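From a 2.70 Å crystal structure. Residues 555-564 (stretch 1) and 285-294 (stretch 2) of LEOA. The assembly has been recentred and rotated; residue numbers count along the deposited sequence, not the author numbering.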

ATOM      1  N   LYS A 555      13.068  -6.489  -3.830  1.00 27.12           N
ATOM      2  CA  LYS A 555      13.938  -5.348  -4.118  1.00 27.87           C
ATOM      3  C   LYS A 555      13.167  -4.108  -3.736  1.00 24.36           C
ATOM      4  O   LYS A 555      13.629  -3.344  -2.934  1.00 23.99           O
ATOM      5  CB  LYS A 555      14.447  -5.310  -5.578  1.00 32.10           C
ATOM      6  CG  LYS A 555      13.602  -4.486  -6.583  1.00 39.64           C
ATOM      7  CD  LYS A 555      14.309  -4.213  -7.945  1.00 47.55           C
ATOM      8  CE  LYS A 555      13.430  -3.457  -8.962  1.00 48.69           C
ATOM      9  NZ  LYS A 555      14.229  -2.698  -9.987  1.00 49.52           N
ATOM     10  N   LEU A 556      11.956  -3.950  -4.243  1.00 22.52           N
ATOM     11  CA  LEU A 556      11.168  -2.763  -3.953  1.00 20.38           C
ATOM     12  C   LEU A 556      10.919  -2.523  -2.466  1.00 19.62           C
ATOM     13  O   LEU A 556      10.826  -1.382  -2.048  1.00 20.05           O
ATOM     14  CB  LEU A 556       9.827  -2.812  -4.687  1.00 19.92           C
ATOM     15  CG  LEU A 556       9.862  -2.739  -6.206  1.00 19.88           C
ATOM     16  CD1 LEU A 556       8.469  -2.941  -6.753  1.00 20.21           C
ATOM     17  CD2 LEU A 556      10.393  -1.425  -6.704  1.00 19.99           C
ATOM     18  N   SER A 557      10.779  -3.570  -1.665  1.00 18.57           N
ATOM     19  CA  SER A 557      10.437  -3.361  -0.277  1.00 18.94           C
ATOM     20  C   SER A 557      11.653  -2.846   0.494  1.00 18.76           C
ATOM     21  O   SER A 557      11.545  -1.920   1.287  1.00 20.56           O
ATOM     22  CB  SER A 557       9.896  -4.633   0.359  1.00 19.24           C
ATOM     23  OG  SER A 557      10.922  -5.607   0.392  1.00 20.32           O
ATOM     24  N   LEU A 558      12.795  -3.459   0.245  1.00 17.44           N
ATOM     25  CA  LEU A 558      14.040  -3.031   0.771  1.00 17.09           C
ATOM     26  C   LEU A 558      14.265  -1.586   0.405  1.00 17.80           C
ATOM     27  O   LEU A 558      14.733  -0.789   1.231  1.00 18.63           O
ATOM     28  CB  LEU A 558      15.153  -3.881   0.170  1.00 17.47           C
ATOM     29  CG  LEU A 558      15.120  -5.397   0.372  1.00 17.49           C
ATOM     30  CD1 LEU A 558      16.213  -6.068  -0.418  1.00 18.11           C
ATOM     31  CD2 LEU A 558      15.284  -5.772   1.820  1.00 17.84           C
ATOM     32  N   ILE A 559      13.943  -1.257  -0.839  1.00 17.41           N
ATOM     33  CA  ILE A 559      14.016   0.103  -1.316  1.00 18.44           C
ATOM     34  C   ILE A 559      13.060   1.074  -0.610  1.00 19.29           C
ATOM     35  O   ILE A 559      13.480   2.163  -0.218  1.00 19.96           O
ATOM     36  CB  ILE A 559      13.826   0.193  -2.839  1.00 18.45           C
ATOM     37  CG1 ILE A 559      14.979  -0.519  -3.553  1.00 18.08           C
ATOM     38  CG2 ILE A 559      13.854   1.651  -3.256  1.00 18.39           C
ATOM     39  CD1 ILE A 559      14.841  -0.529  -5.042  1.00 17.94           C
ATOM     40  N   GLN A 560      11.797   0.691  -0.430  1.00 19.55           N
ATOM     41  CA  GLN A 560      10.826   1.579   0.197  1.00 19.74           C
ATOM     42  C   GLN A 560      11.081   1.782   1.708  1.00 21.71           C
ATOM     43  O   GLN A 560      10.648   2.769   2.323  1.00 22.34           O
ATOM     44  CB  GLN A 560       9.437   1.037  -0.043  1.00 19.76           C
ATOM     45  CG  GLN A 560       8.315   1.883   0.520  1.00 19.72           C
ATOM     46  CD  GLN A 560       7.993   1.559   1.953  1.00 19.74           C
ATOM     47  OE1 GLN A 560       8.317   0.487   2.442  1.00 21.44           O
ATOM     48  NE2 GLN A 560       7.347   2.473   2.629  1.00 19.35           N
ATOM     49  N   THR A 561      11.766   0.839   2.324  1.00 22.77           N
ATOM     50  CA  THR A 561      12.051   0.962   3.723  1.00 23.26           C
ATOM     51  C   THR A 561      12.924   2.185   3.900  1.00 23.99           C
ATOM     52  O   THR A 561      12.693   2.995   4.795  1.00 24.83           O
ATOM     53  CB  THR A 561      12.787  -0.272   4.229  1.00 24.07           C
ATOM     54  OG1 THR A 561      11.935  -1.416   4.100  1.00 24.66           O
ATOM     55  CG2 THR A 561      13.162  -0.099   5.706  1.00 25.67           C
ATOM     56  N   GLN A 562      13.915   2.311   3.020  1.00 24.46           N
ATOM     57  CA  GLN A 562      14.817   3.456   2.989  1.00 24.06           C
ATOM     58  C   GLN A 562      14.092   4.746   2.638  1.00 22.28           C
ATOM     59  O   GLN A 562      14.313   5.749   3.230  1.00 20.31           O
ATOM     60  CB  GLN A 562      15.913   3.184   1.976  1.00 25.81           C
ATOM     61  CG  GLN A 562      17.020   4.217   1.920  1.00 28.97           C
ATOM     62  CD  GLN A 562      17.892   4.248   3.162  1.00 31.96           C
ATOM     63  OE1 GLN A 562      18.667   5.179   3.332  1.00 38.38           O
ATOM     64  NE2 GLN A 562      17.773   3.234   4.035  1.00 33.25           N
ATOM     65  N   LEU A 563      13.222   4.713   1.646  1.00 23.60           N
ATOM     66  CA  LEU A 563      12.437   5.888   1.288  1.00 21.96           C
ATOM     67  C   LEU A 563      11.599   6.345   2.462  1.00 21.74           C
ATOM     68  O   LEU A 563      11.528   7.536   2.746  1.00 22.38           O
ATOM     69  CB  LEU A 563      11.529   5.607   0.084  1.00 21.05           C
ATOM     70  CG  LEU A 563      12.246   5.522  -1.264  1.00 20.69           C
ATOM     71  CD1 LEU A 563      11.339   4.920  -2.336  1.00 20.04           C
ATOM     72  CD2 LEU A 563      12.757   6.896  -1.690  1.00 20.66           C
ATOM     73  N   ALA A 564      10.961   5.415   3.155  1.00 21.31           N
ATOM     74  CA  ALA A 564      10.110   5.817   4.254  1.00 21.75           C
ATOM     75  C   ALA A 564      10.940   6.549   5.319  1.00 23.29           C
ATOM     76  O   ALA A 564      10.499   7.547   5.911  1.00 22.76           O
ATOM     77  CB  ALA A 564       9.384   4.622   4.834  1.00 21.27           C
TER
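Stretch 2 285-294: RVTLASRHLD

Stretch 2 is helical from R285 to L293 and on through D294, a segment of a longer helix, and it lies against the equally helical stretch 1. The two run in broadly opposite directions: the angle between their N-to-C directions is 137°, and the axes approach to 10.8 Å. That spacing leaves room for side chains between the backbones, and no hydrogen bond crosses the gap; the contact is one of packing. The reversed order of the pairs follows from the directions: L293 is beside L556, S290 beside Q560 and V286 beside L563, so residues three or four apart on each helix form the facing stripe.

L293 has the most surface covered by the other stretch. With chi1 at t and chi2 at p, its CD2 comes 3.5 Å from L556 O, 3.6 Å from Q560 CB and 3.9 Å from S557 CA, while its CD1 lies 4.0 Å from L556 CB. A branched leucine suits this place because its two methyls can touch several neighbours at once. L556 O already accepts a hydrogen bond from Q560 N at 2.8 Å within its own helix, so an apolar methyl beside it costs no backbone hydrogen bond.

At the middle, the CA-to-CB bond of S290 points toward stretch 1, and its CB meets Q560 CG at 3.8 Å. The serine is small, which fits the closest CA pairing of the register, 6.7 Å between S290 CA and Q560 CA. Its chi1 of 37° (p) turns OG back to its own helix, where it donates to V286 O at 3.1 Å. Q560 gives its aliphatic part to both neighbours, CB to L293 and CG to S290; chi1 at t places CG, while chi2 at m sets the direction of the amide beyond it.

Farther along, V286, with chi1 at t, sets CG1 4.0 Å from L563 CB, a buried apolar contact well served by a compact branched side chain.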

ATOM      1  N   ARG A 285       6.267  11.152  -6.189  1.00 29.89           N
ATOM      2  CA  ARG A 285       6.485   9.881  -6.838  1.00 29.98           C
ATOM      3  C   ARG A 285       6.707   8.844  -5.769  1.00 28.86           C
ATOM      4  O   ARG A 285       6.446   7.686  -5.990  1.00 32.23           O
ATOM      5  CB  ARG A 285       7.669   9.980  -7.800  1.00 31.21           C
ATOM      6  CG  ARG A 285       7.963   8.748  -8.641  1.00 36.21           C
ATOM      7  CD  ARG A 285       6.876   8.379  -9.643  1.00 39.23           C
ATOM      8  NE  ARG A 285       7.176   7.101 -10.295  1.00 40.36           N
ATOM      9  CZ  ARG A 285       7.780   6.951 -11.482  1.00 43.75           C
ATOM     10  NH1 ARG A 285       8.162   7.997 -12.203  1.00 47.42           N
ATOM     11  NH2 ARG A 285       8.009   5.727 -11.972  1.00 45.79           N
ATOM     12  N   VAL A 286       7.158   9.264  -4.599  1.00 26.85           N
ATOM     13  CA  VAL A 286       7.513   8.344  -3.546  1.00 25.27           C
ATOM     14  C   VAL A 286       6.265   7.952  -2.800  1.00 24.55           C
ATOM     15  O   VAL A 286       6.100   6.816  -2.405  1.00 23.89           O
ATOM     16  CB  VAL A 286       8.446   9.019  -2.534  1.00 26.20           C
ATOM     17  CG1 VAL A 286       8.728   8.086  -1.364  1.00 26.44           C
ATOM     18  CG2 VAL A 286       9.742   9.454  -3.191  1.00 26.38           C
ATOM     19  N   THR A 287       5.427   8.947  -2.561  1.00 25.45           N
ATOM     20  CA  THR A 287       4.163   8.798  -1.897  1.00 25.00           C
ATOM     21  C   THR A 287       3.315   7.867  -2.711  1.00 25.48           C
ATOM     22  O   THR A 287       2.736   6.927  -2.180  1.00 28.49           O
ATOM     23  CB  THR A 287       3.488  10.159  -1.749  1.00 25.70           C
ATOM     24  OG1 THR A 287       4.179  10.897  -0.732  1.00 24.81           O
ATOM     25  CG2 THR A 287       2.007  10.012  -1.365  1.00 25.98           C
ATOM     26  N   LEU A 288       3.301   8.108  -4.012  1.00 25.28           N
ATOM     27  CA  LEU A 288       2.647   7.242  -4.984  1.00 24.97           C
ATOM     28  C   LEU A 288       3.297   5.862  -5.039  1.00 24.49           C
ATOM     29  O   LEU A 288       2.616   4.845  -5.121  1.00 24.60           O
ATOM     30  CB  LEU A 288       2.708   7.890  -6.375  1.00 24.46           C
ATOM     31  CG  LEU A 288       1.804   7.287  -7.457  1.00 25.64           C
ATOM     32  CD1 LEU A 288       0.340   7.578  -7.157  1.00 26.43           C
ATOM     33  CD2 LEU A 288       2.154   7.808  -8.847  1.00 25.29           C
ATOM     34  N   ALA A 289       4.618   5.828  -5.007  1.00 22.45           N
ATOM     35  CA  ALA A 289       5.303   4.566  -5.108  1.00 21.75           C
ATOM     36  C   ALA A 289       4.987   3.636  -3.952  1.00 22.75           C
ATOM     37  O   ALA A 289       4.851   2.448  -4.192  1.00 21.96           O
ATOM     38  CB  ALA A 289       6.801   4.758  -5.259  1.00 20.92           C
ATOM     39  N   SER A 290       4.883   4.136  -2.711  1.00 23.79           N
ATOM     40  CA  SER A 290       4.584   3.218  -1.583  1.00 24.76           C
ATOM     41  C   SER A 290       3.111   2.831  -1.503  1.00 23.75           C
ATOM     42  O   SER A 290       2.791   1.784  -1.031  1.00 23.12           O
ATOM     43  CB  SER A 290       5.094   3.714  -0.205  1.00 25.74           C
ATOM     44  OG  SER A 290       4.986   5.108  -0.022  1.00 27.26           O
ATOM     45  N   ARG A 291       2.236   3.687  -1.991  1.00 25.49           N
ATOM     46  CA  ARG A 291       0.810   3.444  -2.014  1.00 25.91           C
ATOM     47  C   ARG A 291       0.476   2.310  -2.965  1.00 26.35           C
ATOM     48  O   ARG A 291      -0.531   1.627  -2.765  1.00 28.40           O
ATOM     49  CB  ARG A 291       0.133   4.730  -2.468  1.00 31.01           C
ATOM     50  CG  ARG A 291      -1.380   4.746  -2.597  1.00 36.22           C
ATOM     51  CD  ARG A 291      -1.924   6.182  -2.821  1.00 39.52           C
ATOM     52  NE  ARG A 291      -2.096   6.550  -4.236  1.00 42.10           N
ATOM     53  CZ  ARG A 291      -2.940   5.950  -5.090  1.00 46.96           C
ATOM     54  NH1 ARG A 291      -3.707   4.923  -4.695  1.00 48.29           N
ATOM     55  NH2 ARG A 291      -3.024   6.362  -6.357  1.00 46.80           N
ATOM     56  N   HIS A 292       1.305   2.102  -3.992  1.00 23.39           N
ATOM     57  CA  HIS A 292       1.115   1.023  -4.959  1.00 21.74           C
ATOM     58  C   HIS A 292       2.017  -0.173  -4.707  1.00 21.57           C
ATOM     59  O   HIS A 292       1.768  -1.236  -5.265  1.00 20.71           O
ATOM     60  CB  HIS A 292       1.426   1.508  -6.354  1.00 22.16           C
ATOM     61  CG  HIS A 292       0.404   2.435  -6.902  1.00 22.62           C
ATOM     62  ND1 HIS A 292      -0.908   2.071  -7.071  1.00 22.87           N
ATOM     63  CD2 HIS A 292       0.505   3.701  -7.358  1.00 23.08           C
ATOM     64  CE1 HIS A 292      -1.577   3.081  -7.592  1.00 23.21           C
ATOM     65  NE2 HIS A 292      -0.739   4.083  -7.774  1.00 22.83           N
ATOM     66  N   LEU A 293       3.085   0.000  -3.927  1.00 20.77           N
ATOM     67  CA  LEU A 293       3.795  -1.146  -3.357  1.00 20.38           C
ATOM     68  C   LEU A 293       2.881  -1.823  -2.314  1.00 21.88           C
ATOM     69  O   LEU A 293       2.964  -3.028  -2.092  1.00 21.45           O
ATOM     70  CB  LEU A 293       5.121  -0.731  -2.718  1.00 19.43           C
ATOM     71  CG  LEU A 293       5.997  -1.855  -2.145  1.00 19.79           C
ATOM     72  CD1 LEU A 293       6.148  -2.990  -3.155  1.00 20.31           C
ATOM     73  CD2 LEU A 293       7.378  -1.432  -1.648  1.00 18.47           C
ATOM     74  N   ASP A 294       1.998  -1.067  -1.667  1.00 22.76           N
ATOM     75  CA  ASP A 294       1.154  -1.689  -0.662  1.00 24.38           C
ATOM     76  C   ASP A 294       0.170  -2.602  -1.353  1.00 24.54           C
ATOM     77  O   ASP A 294      -0.108  -3.707  -0.883  1.00 23.22           O
ATOM     78  CB  ASP A 294       0.417  -0.671   0.171  1.00 25.78           C
ATOM     79  CG  ASP A 294      -0.173  -1.277   1.402  1.00 27.24           C
ATOM     80  OD1 ASP A 294       0.528  -2.006   2.136  1.00 28.27           O
ATOM     81  OD2 ASP A 294      -1.354  -1.031   1.645  1.00 32.49           O
TER